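Local atomic coordinates of Phosphoglucomutase/phosphomannomutase family protein (Burkholderia thailandensis, PDB entry 3UW2), a protein that probably moves a phosphoryl group within phosphorylated sugars as a metal-dependent phosphohexose mutase, and is seen here with a bound zinc ion. Residues Val433-Ala442 with Ala462-Phe470; Ser48-Ala59 with Leu156-Thr167. One frame throughout, in Å; residues are numbered along the deposited sequence. Where two conformers were deposited one is given.

Contact 1. Residues Val433-Ala442 with Ala462-Phe470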
loop_
_atom_site.group_PDB
_atom_site.type_symbol
_atom_site.label_atom_id
_atom_site.label_comp_id
_atom_site.label_asym_id
_atom_site.label_seq_id
_atom_site.Cartn_x
_atom_site.Cartn_y
_atom_site.Cartn_z
ATOM N N VAL A 433 -13.801 -17.126 -9.040
ATOM C CA VAL A 433 -14.633 -18.260 -8.950
ATOM C C VAL A 433 -14.511 -18.966 -7.583
ATOM O O VAL A 433 -13.428 -19.406 -7.187
ATOM C CB VAL A 433 -14.340 -19.239 -10.120
ATOM C CG1 VAL A 433 -15.278 -20.439 -10.066
ATOM C CG2 VAL A 433 -14.491 -18.490 -11.459
ATOM N N GLU A 434 -15.633 -19.108 -6.895
ATOM C CA GLU A 434 -15.619 -19.632 -5.544
ATOM C C GLU A 434 -16.148 -21.059 -5.520
ATOM O O GLU A 434 -17.272 -21.331 -5.979
ATOM C CB GLU A 434 -16.483 -18.757 -4.661
ATOM C CG GLU A 434 -16.162 -17.295 -4.812
ATOM C CD GLU A 434 -15.554 -16.729 -3.564
ATOM O OE1 GLU A 434 -14.936 -17.525 -2.804
ATOM O OE2 GLU A 434 -15.692 -15.497 -3.334
ATOM N N TYR A 435 -15.343 -21.975 -4.978
ATOM C CA TYR A 435 -15.753 -23.386 -4.867
ATOM C C TYR A 435 -15.964 -23.723 -3.411
ATOM O O TYR A 435 -15.529 -22.976 -2.540
ATOM C CB TYR A 435 -14.673 -24.297 -5.411
ATOM C CG TYR A 435 -14.298 -24.104 -6.881
ATOM C CD1 TYR A 435 -14.709 -25.022 -7.839
ATOM C CD2 TYR A 435 -13.492 -23.029 -7.305
ATOM C CE1 TYR A 435 -14.327 -24.882 -9.175
ATOM C CE2 TYR A 435 -13.130 -22.877 -8.652
ATOM C CZ TYR A 435 -13.553 -23.810 -9.577
ATOM O OH TYR A 435 -13.202 -23.685 -10.919
ATOM N N PRO A 436 -16.588 -24.882 -3.132
ATOM C CA PRO A 436 -16.765 -25.243 -1.721
ATOM C C PRO A 436 -15.402 -25.396 -0.973
ATOM O O PRO A 436 -15.347 -25.243 0.256
ATOM C CB PRO A 436 -17.530 -26.576 -1.799
ATOM C CG PRO A 436 -18.159 -26.577 -3.184
ATOM C CD PRO A 436 -17.135 -25.910 -4.042
ATOM N N ASP A 437 -14.330 -25.656 -1.720
ATOM C CA ASP A 437 -13.046 -25.950 -1.111
ATOM C C ASP A 437 -11.910 -25.069 -1.602
ATOM O O ASP A 437 -10.761 -25.471 -1.515
ATOM C CB ASP A 437 -12.676 -27.421 -1.377
ATOM C CG ASP A 437 -12.817 -27.814 -2.838
ATOM O OD1 ASP A 437 -13.058 -26.963 -3.724
ATOM O OD2 ASP A 437 -12.692 -29.027 -3.112
ATOM N N GLY A 438 -12.219 -23.848 -2.054
ATOM C CA GLY A 438 -11.192 -22.920 -2.514
ATOM C C GLY A 438 -11.700 -21.915 -3.538
ATOM O O GLY A 438 -12.924 -21.769 -3.740
ATOM N N PHE A 439 -10.777 -21.217 -4.201
ATOM C CA PHE A 439 -11.183 -20.217 -5.197
ATOM C C PHE A 439 -10.119 -20.032 -6.230
ATOM O O PHE A 439 -8.937 -20.314 -5.957
ATOM C CB PHE A 439 -11.515 -18.828 -4.568
ATOM C CG PHE A 439 -10.311 -17.966 -4.332
ATOM C CD1 PHE A 439 -9.750 -17.182 -5.374
ATOM C CD2 PHE A 439 -9.741 -17.891 -3.059
ATOM C CE1 PHE A 439 -8.644 -16.354 -5.124
ATOM C CE2 PHE A 439 -8.620 -17.100 -2.815
ATOM C CZ PHE A 439 -8.078 -16.323 -3.846
ATOM N N GLY A 440 -10.559 -19.645 -7.433
ATOM C CA GLY A 440 -9.686 -19.256 -8.578
ATOM C C GLY A 440 -9.990 -17.788 -8.932
ATOM O O GLY A 440 -11.144 -17.322 -8.817
ATOM N N LEU A 441 -8.959 -17.026 -9.267
ATOM C CA LEU A 441 -9.120 -15.631 -9.665
ATOM C C LEU A 441 -8.371 -15.425 -10.978
ATOM O O LEU A 441 -7.194 -15.765 -11.064
ATOM C CB LEU A 441 -8.563 -14.691 -8.601
ATOM C CG LEU A 441 -8.492 -13.203 -9.025
ATOM C CD1 LEU A 441 -9.881 -12.575 -9.183
ATOM C CD2 LEU A 441 -7.655 -12.345 -8.093
ATOM N N ALA A 442 -9.063 -14.906 -11.987
ATOM C CA ALA A 442 -8.459 -14.370 -13.216
ATOM C C ALA A 442 -8.924 -12.936 -13.362
ATOM O O ALA A 442 -10.130 -12.668 -13.307
ATOM C CB ALA A 442 -8.907 -15.162 -14.426
ATOM N N ALA A 462 -7.497 -30.463 -4.090
ATOM C CA ALA A 462 -8.446 -29.399 -4.428
ATOM C C ALA A 462 -7.803 -28.216 -5.183
ATOM O O ALA A 462 -8.423 -27.669 -6.100
ATOM C CB ALA A 462 -9.229 -28.933 -3.188
ATOM N N LEU A 463 -6.573 -27.847 -4.843
ATOM C CA LEU A 463 -5.843 -26.842 -5.639
ATOM C C LEU A 463 -5.689 -27.309 -7.102
ATOM O O LEU A 463 -5.898 -26.536 -8.048
ATOM C CB LEU A 463 -4.462 -26.518 -5.021
ATOM C CG LEU A 463 -3.691 -25.263 -5.470
ATOM C CD1 LEU A 463 -4.420 -23.986 -5.057
ATOM C CD2 LEU A 463 -2.256 -25.260 -4.942
ATOM N N ALA A 464 -5.383 -28.582 -7.273
ATOM C CA ALA A 464 -5.143 -29.130 -8.595
ATOM C C ALA A 464 -6.421 -29.201 -9.440
ATOM O O ALA A 464 -6.403 -28.844 -10.619
ATOM C CB ALA A 464 -4.489 -30.479 -8.482
ATOM N N ARG A 465 -7.530 -29.624 -8.840
ATOM C CA ARG A 465 -8.785 -29.745 -9.572
ATOM C C ARG A 465 -9.229 -28.346 -10.015
ATOM O O ARG A 465 -9.730 -28.153 -11.135
ATOM C CB ARG A 465 -9.837 -30.484 -8.722
ATOM C CG ARG A 465 -11.126 -30.833 -9.440
ATOM C CD ARG A 465 -12.324 -30.921 -8.500
ATOM N NE ARG A 465 -12.799 -29.603 -8.021
ATOM C CZ ARG A 465 -12.576 -29.082 -6.802
ATOM N NH1 ARG A 465 -11.858 -29.766 -5.922
ATOM N NH2 ARG A 465 -13.048 -27.856 -6.448
ATOM N N ILE A 466 -8.985 -27.348 -9.179
ATOM C CA ILE A 466 -9.433 -25.991 -9.512
ATOM C C ILE A 466 -8.710 -25.428 -10.745
ATOM O O ILE A 466 -9.348 -24.945 -11.710
ATOM C CB ILE A 466 -9.401 -25.061 -8.289
ATOM C CG1 ILE A 466 -10.520 -25.486 -7.354
ATOM C CG2 ILE A 466 -9.605 -23.588 -8.666
ATOM C CD1 ILE A 466 -10.509 -24.744 -6.021
ATOM N N GLN A 467 -7.388 -25.488 -10.707
ATOM C CA GLN A 467 -6.592 -25.231 -11.909
ATOM C C GLN A 467 -7.045 -26.027 -13.153
ATOM O O GLN A 467 -7.326 -25.443 -14.192
ATOM C CB GLN A 467 -5.141 -25.533 -11.604
ATOM C CG GLN A 467 -4.681 -24.706 -10.433
ATOM C CD GLN A 467 -3.255 -24.992 -10.107
ATOM O OE1 GLN A 467 -2.399 -24.150 -10.281
ATOM N NE2 GLN A 467 -2.986 -26.191 -9.652
ATOM N N ASP A 468 -7.117 -27.347 -13.036
ATOM C CA ASP A 468 -7.671 -28.176 -14.108
ATOM C C ASP A 468 -8.962 -27.594 -14.676
ATOM O O ASP A 468 -9.221 -27.682 -15.882
ATOM C CB ASP A 468 -7.937 -29.593 -13.613
ATOM C CG ASP A 468 -6.660 -30.324 -13.249
ATOM O OD1 ASP A 468 -5.579 -29.685 -13.331
ATOM O OD2 ASP A 468 -6.734 -31.532 -12.882
ATOM N N ASP A 469 -9.769 -26.998 -13.804
ATOM C CA ASP A 469 -11.028 -26.445 -14.229
ATOM C C ASP A 469 -10.766 -25.146 -14.999
ATOM O O ASP A 469 -11.280 -24.961 -16.118
ATOM C CB ASP A 469 -11.942 -26.208 -13.026
ATOM C CG ASP A 469 -13.405 -26.251 -13.393
ATOM O OD1 ASP A 469 -13.901 -27.317 -13.831
ATOM O OD2 ASP A 469 -14.061 -25.209 -13.252
ATOM N N PHE A 470 -9.960 -24.255 -14.415
ATOM C CA PHE A 470 -9.528 -23.056 -15.140
ATOM C C PHE A 470 -8.816 -23.372 -16.443
ATOM O O PHE A 470 -9.052 -22.701 -17.468
ATOM C CB PHE A 470 -8.658 -22.164 -14.272
ATOM C CG PHE A 470 -9.461 -21.196 -13.471
ATOM C CD1 PHE A 470 -10.266 -21.640 -12.402
ATOM C CD2 PHE A 470 -9.483 -19.852 -13.809
ATOM C CE1 PHE A 470 -11.024 -20.720 -11.660
ATOM C CE2 PHE A 470 -10.254 -18.955 -13.083
ATOM C CZ PHE A 470 -11.042 -19.395 -12.032
#
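I466 covers one face of the Y435 ring: its CG1 stands 3.8 Å from the ring centroid, nearly along the ring normal, a CH-pi contact. With chi1 at -60° Y435 CG sits beside its own backbone N and anti to the carbonyl carbon, and the hydroxyl at the end of the ring meets D469, OH donating to OD2 at 2.9 Å on the anti side but clearly out of the carboxylate plane. Packing is also tight along the glycines of strand 438-442. F470 CZ comes within 3.6 Å of G440 C and equally near V433 CG2, and I466 CD1 approaches G438 C. F419 and F455 add their rings to F470, and F455 also touches I466. Toward the turn Y435-G438 the contact becomes polar and partly exposed. There D437 and R465 meet end-on with their planes 22° apart; NH2 donates to the syn lone pair of OD1 at 2.9 Å, nearly straight at 163°, and NH1 to OD2 at 3.0 Å, more bent. This two-pronged salt bridge ties the type I turn to helix 460-477 near its N-terminal end. A beta hairpin with a helix packed across one face of its antiparallel sheet fits the C-terminal domain of the phosphohexose mutases.

Contact 2. Residues Ser48-Ala59 with Leu156-Thr167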
loop_
_atom_site.group_PDB
_atom_site.type_symbol
_atom_site.label_atom_id
_atom_site.label_comp_id
_atom_site.label_asym_id
_atom_site.label_seq_id
_atom_site.Cartn_x
_atom_site.Cartn_y
_atom_site.Cartn_z
ATOM N N SER A 48 6.363 20.618 -14.234
ATOM C CA SER A 48 5.084 20.662 -14.973
ATOM C C SER A 48 4.011 19.903 -14.207
ATOM O O SER A 48 2.823 20.253 -14.253
ATOM C CB SER A 48 5.192 20.060 -16.375
ATOM O OG SER A 48 6.279 20.598 -17.094
ATOM N N ILE A 49 4.419 18.857 -13.487
ATOM C CA ILE A 49 3.462 18.067 -12.737
ATOM C C ILE A 49 3.006 18.914 -11.531
ATOM O O ILE A 49 1.816 18.993 -11.192
ATOM C CB ILE A 49 4.066 16.730 -12.239
ATOM C CG1 ILE A 49 4.093 15.673 -13.367
ATOM C CG2 ILE A 49 3.219 16.160 -11.091
ATOM C CD1 ILE A 49 5.260 14.682 -13.204
ATOM N N GLY A 50 3.935 19.633 -10.953
ATOM C CA GLY A 50 3.547 20.491 -9.806
ATOM C C GLY A 50 2.586 21.613 -10.234
ATOM O O GLY A 50 1.605 21.936 -9.542
ATOM N N ARG A 51 2.902 22.245 -11.369
ATOM C CA ARG A 51 2.057 23.282 -11.940
ATOM C C ARG A 51 0.651 22.713 -12.271
ATOM O O ARG A 51 -0.316 23.332 -11.993
ATOM C CB ARG A 51 2.759 23.822 -13.192
ATOM C CG ARG A 51 2.113 25.050 -13.776
ATOM C CD ARG A 51 2.473 26.290 -13.001
ATOM N NE ARG A 51 1.738 27.435 -13.531
ATOM C CZ ARG A 51 2.129 28.179 -14.557
ATOM N NH1 ARG A 51 1.389 29.221 -14.983
ATOM N NH2 ARG A 51 3.283 27.907 -15.138
ATOM N N ALA A 52 0.553 21.526 -12.890
ATOM C CA ALA A 52 -0.727 20.916 -13.227
ATOM C C ALA A 52 -1.554 20.603 -11.959
ATOM O O ALA A 52 -2.736 20.894 -11.884
ATOM C CB ALA A 52 -0.493 19.614 -14.046
ATOM N N PHE A 53 -0.931 19.972 -10.981
ATOM C CA PHE A 53 -1.620 19.606 -9.754
ATOM C C PHE A 53 -2.019 20.879 -8.972
ATOM O O PHE A 53 -3.164 20.990 -8.508
ATOM C CB PHE A 53 -0.714 18.696 -8.887
ATOM C CG PHE A 53 -1.395 18.148 -7.656
ATOM C CD1 PHE A 53 -1.451 18.913 -6.478
ATOM C CD2 PHE A 53 -2.024 16.916 -7.681
ATOM C CE1 PHE A 53 -2.033 18.392 -5.338
ATOM C CE2 PHE A 53 -2.665 16.395 -6.536
ATOM C CZ PHE A 53 -2.665 17.130 -5.364
ATOM N N GLY A 54 -1.117 21.852 -8.862
ATOM C CA GLY A 54 -1.461 23.110 -8.160
ATOM C C GLY A 54 -2.652 23.836 -8.801
ATOM O O GLY A 54 -3.494 24.497 -8.097
ATOM N N SER A 55 -2.748 23.697 -10.127
ATOM C CA SER A 55 -3.839 24.281 -10.898
ATOM C C SER A 55 -5.161 23.592 -10.530
ATOM O O SER A 55 -6.205 24.262 -10.422
ATOM C CB SER A 55 -3.629 24.072 -12.401
ATOM O OG SER A 55 -2.511 24.791 -12.890
ATOM N N GLU A 56 -5.146 22.265 -10.418
ATOM C CA GLU A 56 -6.359 21.550 -10.041
ATOM C C GLU A 56 -6.775 21.898 -8.562
ATOM O O GLU A 56 -7.980 22.077 -8.251
ATOM C CB GLU A 56 -6.176 20.059 -10.299
ATOM C CG GLU A 56 -7.438 19.215 -10.086
ATOM C CD GLU A 56 -8.636 19.705 -10.931
ATOM O OE1 GLU A 56 -8.476 20.197 -12.090
ATOM O OE2 GLU A 56 -9.759 19.625 -10.409
ATOM N N VAL A 57 -5.789 21.995 -7.666
ATOM C CA VAL A 57 -6.067 22.442 -6.306
ATOM C C VAL A 57 -6.799 23.795 -6.326
ATOM O O VAL A 57 -7.859 23.934 -5.683
ATOM C CB VAL A 57 -4.765 22.494 -5.493
ATOM C CG1 VAL A 57 -4.868 23.410 -4.297
ATOM C CG2 VAL A 57 -4.301 21.076 -5.115
ATOM N N ARG A 58 -6.302 24.772 -7.094
ATOM C CA ARG A 58 -6.981 26.101 -7.112
ATOM C C ARG A 58 -8.360 26.011 -7.766
ATOM O O ARG A 58 -9.245 26.722 -7.398
ATOM C CB ARG A 58 -6.191 27.182 -7.855
ATOM C CG ARG A 58 -4.747 27.344 -7.496
ATOM C CD ARG A 58 -4.453 28.633 -6.772
ATOM N NE ARG A 58 -5.254 29.779 -7.251
ATOM C CZ ARG A 58 -4.936 30.633 -8.227
ATOM N NH1 ARG A 58 -3.803 30.581 -8.904
ATOM N NH2 ARG A 58 -5.766 31.628 -8.476
ATOM N N ALA A 59 -8.546 25.131 -8.740
ATOM C CA ALA A 59 -9.848 25.050 -9.423
ATOM C C ALA A 59 -10.883 24.439 -8.455
ATOM O O ALA A 59 -12.074 24.630 -8.631
ATOM C CB ALA A 59 -9.723 24.206 -10.683
ATOM N N LEU A 156 -4.061 15.564 -15.336
ATOM C CA LEU A 156 -2.837 16.345 -15.108
ATOM C C LEU A 156 -1.951 16.351 -16.377
ATOM O O LEU A 156 -1.450 17.366 -16.786
ATOM C CB LEU A 156 -2.028 15.834 -13.889
ATOM C CG LEU A 156 -2.827 15.701 -12.601
ATOM C CD1 LEU A 156 -2.035 14.933 -11.533
ATOM C CD2 LEU A 156 -3.243 17.079 -12.099
ATOM N N TYR A 157 -1.801 15.203 -16.992
ATOM C CA TYR A 157 -1.041 15.061 -18.243
ATOM C C TYR A 157 -1.670 15.991 -19.289
ATOM O O TYR A 157 -0.967 16.783 -19.909
ATOM C CB TYR A 157 -1.058 13.603 -18.718
ATOM C CG TYR A 157 -0.610 13.449 -20.188
ATOM C CD1 TYR A 157 0.738 13.561 -20.527
ATOM C CD2 TYR A 157 -1.526 13.215 -21.220
ATOM C CE1 TYR A 157 1.145 13.461 -21.844
ATOM C CE2 TYR A 157 -1.129 13.114 -22.557
ATOM C CZ TYR A 157 0.226 13.231 -22.842
ATOM O OH TYR A 157 0.739 13.116 -24.123
ATOM N N LYS A 158 -3.004 15.932 -19.434
ATOM C CA LYS A 158 -3.728 16.822 -20.376
ATOM C C LYS A 158 -3.525 18.356 -20.123
ATOM O O LYS A 158 -3.272 19.115 -21.102
ATOM C CB LYS A 158 -5.228 16.405 -20.544
ATOM N N ARG A 159 -3.558 18.816 -18.861
ATOM C CA ARG A 159 -3.176 20.228 -18.561
ATOM C C ARG A 159 -1.774 20.566 -19.060
ATOM O O ARG A 159 -1.552 21.680 -19.526
ATOM C CB ARG A 159 -3.166 20.537 -17.046
ATOM C CG ARG A 159 -4.544 20.653 -16.365
ATOM C CD ARG A 159 -4.368 21.087 -14.912
ATOM N NE ARG A 159 -5.669 21.383 -14.269
ATOM C CZ ARG A 159 -6.314 22.550 -14.356
ATOM N NH1 ARG A 159 -5.827 23.543 -15.108
ATOM N NH2 ARG A 159 -7.481 22.712 -13.739
ATOM N N ILE A 160 -0.839 19.614 -18.955
ATOM C CA ILE A 160 0.548 19.836 -19.390
ATOM C C ILE A 160 0.692 19.959 -20.903
ATOM O O ILE A 160 1.274 20.920 -21.401
ATOM C CB ILE A 160 1.530 18.802 -18.775
ATOM C CG1 ILE A 160 1.454 18.915 -17.203
ATOM C CG2 ILE A 160 2.960 19.079 -19.345
ATOM C CD1 ILE A 160 2.021 17.720 -16.434
ATOM N N VAL A 161 0.158 18.977 -21.631
ATOM C CA VAL A 161 0.050 19.000 -23.111
ATOM C C VAL A 161 -0.594 20.302 -23.592
ATOM O O VAL A 161 -0.176 20.915 -24.579
ATOM C CB VAL A 161 -0.852 17.820 -23.565
ATOM C CG1 VAL A 161 -1.055 17.786 -25.084
ATOM C CG2 VAL A 161 -0.269 16.515 -23.054
ATOM N N ASP A 162 -1.661 20.703 -22.875
ATOM C CA ASP A 162 -2.450 21.865 -23.221
ATOM C C ASP A 162 -1.904 23.156 -22.668
ATOM O O ASP A 162 -2.471 24.190 -22.972
ATOM C CB ASP A 162 -3.833 21.764 -22.612
ATOM C CG ASP A 162 -4.692 20.735 -23.274
ATOM O OD1 ASP A 162 -4.311 20.202 -24.339
ATOM O OD2 ASP A 162 -5.753 20.430 -22.701
ATOM N N ALA A 163 -0.858 23.114 -21.836
ATOM C CA ALA A 163 -0.404 24.319 -21.082
ATOM C C ALA A 163 -1.585 25.072 -20.416
ATOM O O ALA A 163 -1.629 26.307 -20.346
ATOM C CB ALA A 163 0.401 25.270 -21.981
ATOM N N ARG A 164 -2.528 24.313 -19.893
ATOM C CA ARG A 164 -3.713 24.901 -19.249
ATOM C C ARG A 164 -3.454 24.958 -17.739
ATOM O O ARG A 164 -3.755 23.997 -16.982
ATOM C CB ARG A 164 -4.941 24.054 -19.550
ATOM C CG ARG A 164 -6.256 24.671 -19.117
ATOM C CD ARG A 164 -7.415 23.781 -19.569
ATOM N NE ARG A 164 -7.501 22.514 -18.823
ATOM C CZ ARG A 164 -8.143 22.384 -17.656
ATOM N NH1 ARG A 164 -8.761 23.443 -17.107
ATOM N NH2 ARG A 164 -8.185 21.209 -17.033
ATOM N N PHE A 165 -2.949 26.103 -17.297
ATOM C CA PHE A 165 -2.460 26.257 -15.926
ATOM C C PHE A 165 -3.005 27.515 -15.278
ATOM O O PHE A 165 -3.205 28.545 -15.969
ATOM C CB PHE A 165 -0.924 26.422 -15.876
ATOM C CG PHE A 165 -0.123 25.271 -16.424
ATOM C CD1 PHE A 165 -0.322 23.966 -15.957
ATOM C CD2 PHE A 165 0.903 25.509 -17.367
ATOM C CE1 PHE A 165 0.433 22.916 -16.471
ATOM C CE2 PHE A 165 1.699 24.467 -17.831
ATOM C CZ PHE A 165 1.477 23.171 -17.364
ATOM N N GLU A 166 -3.199 27.451 -13.953
ATOM C CA GLU A 166 -3.340 28.641 -13.159
ATOM C C GLU A 166 -1.958 29.268 -12.925
ATOM O O GLU A 166 -0.903 28.601 -13.124
ATOM C CB GLU A 166 -4.047 28.330 -11.841
ATOM C CG GLU A 166 -5.385 27.650 -12.043
ATOM C CD GLU A 166 -6.434 28.592 -12.618
ATOM O OE1 GLU A 166 -6.349 29.834 -12.408
ATOM O OE2 GLU A 166 -7.331 28.089 -13.336
ATOM N N THR A 167 -1.980 30.525 -12.475
ATOM C CA THR A 167 -0.791 31.352 -12.287
ATOM C C THR A 167 -0.875 32.067 -10.927
ATOM O O THR A 167 -1.931 32.547 -10.510
ATOM C CB THR A 167 -0.698 32.396 -13.414
ATOM O OG1 THR A 167 -0.395 31.710 -14.641
ATOM C CG2 THR A 167 0.414 33.421 -13.125
HETATM O O HOH W 1 -6.538 18.568 -13.752
HETATM O O HOH W 2 -9.792 20.262 -14.636
HETATM O O HOH W 3 -5.172 33.610 -10.591
#
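R51 leaves its helix with CG anti to the backbone N (chi1 -171°) and then bends at chi2 (78°), which lays CG over the F165 ring, 3.5 Å from its centroid, and carries the guanidinium to the backbone of E166. There NE and NH1 grip one atom side-on, E166 O, at 2.9 and 3.0 Å; the NE bond runs nearly in line with the carbonyl, while NH1 comes from above its plane. F165 CB lies over one guanidinium face, and T167 OG1 takes a further, weak bond from NH1. S55 OG, turned beside its own backbone N, donates to R51 O and accepts from E166 N at 2.9 Å, so one hydroxyl links helix 48-59 to the segment running alongside it. R159 stays extended from CG to NE and enters as a knob among A52, S55, E56 and A59. S55 CB covers one face of its guanidinium, whose NH2 points at E56 OE1 at 3.2 Å, almost straight; one water bridges the same oxygen to R159 NE and another to R164 NH2. E56 OE2 is bound by Q60. Beside this polar patch, A52 CB packs on I160 CG1 at 3.8 Å, and L156 CD2 reaches F53 CA. At the far end R58 NH1 bonds to T167 O and to A89 O. Segments 48-59 and 156-161 cross at 111°, and L156, I49 and F53 also touch strand 136-143: this is a helical layer covering the mixed sheet of alpha/beta/alpha domain I.

How the contacts relate
Contact 1 belongs to the C-terminal domain and contact 2 to domain I; their centres are 47 Å apart, their nearest atoms about 28 Å, and they share no element. Both lie away from the zinc site. The first is mostly buried and joins a helix to a beta hairpin, with aromatic and aliphatic groups meeting glycine backbone and a single salt bridge at the turn. The second, only partly buried, joins two helices and the chain that follows one of them. There arginines do much of the work, gripping backbone carbonyls, a carboxylate and waters, while apolar contacts from A52, I160 and L156 fill in between the helices.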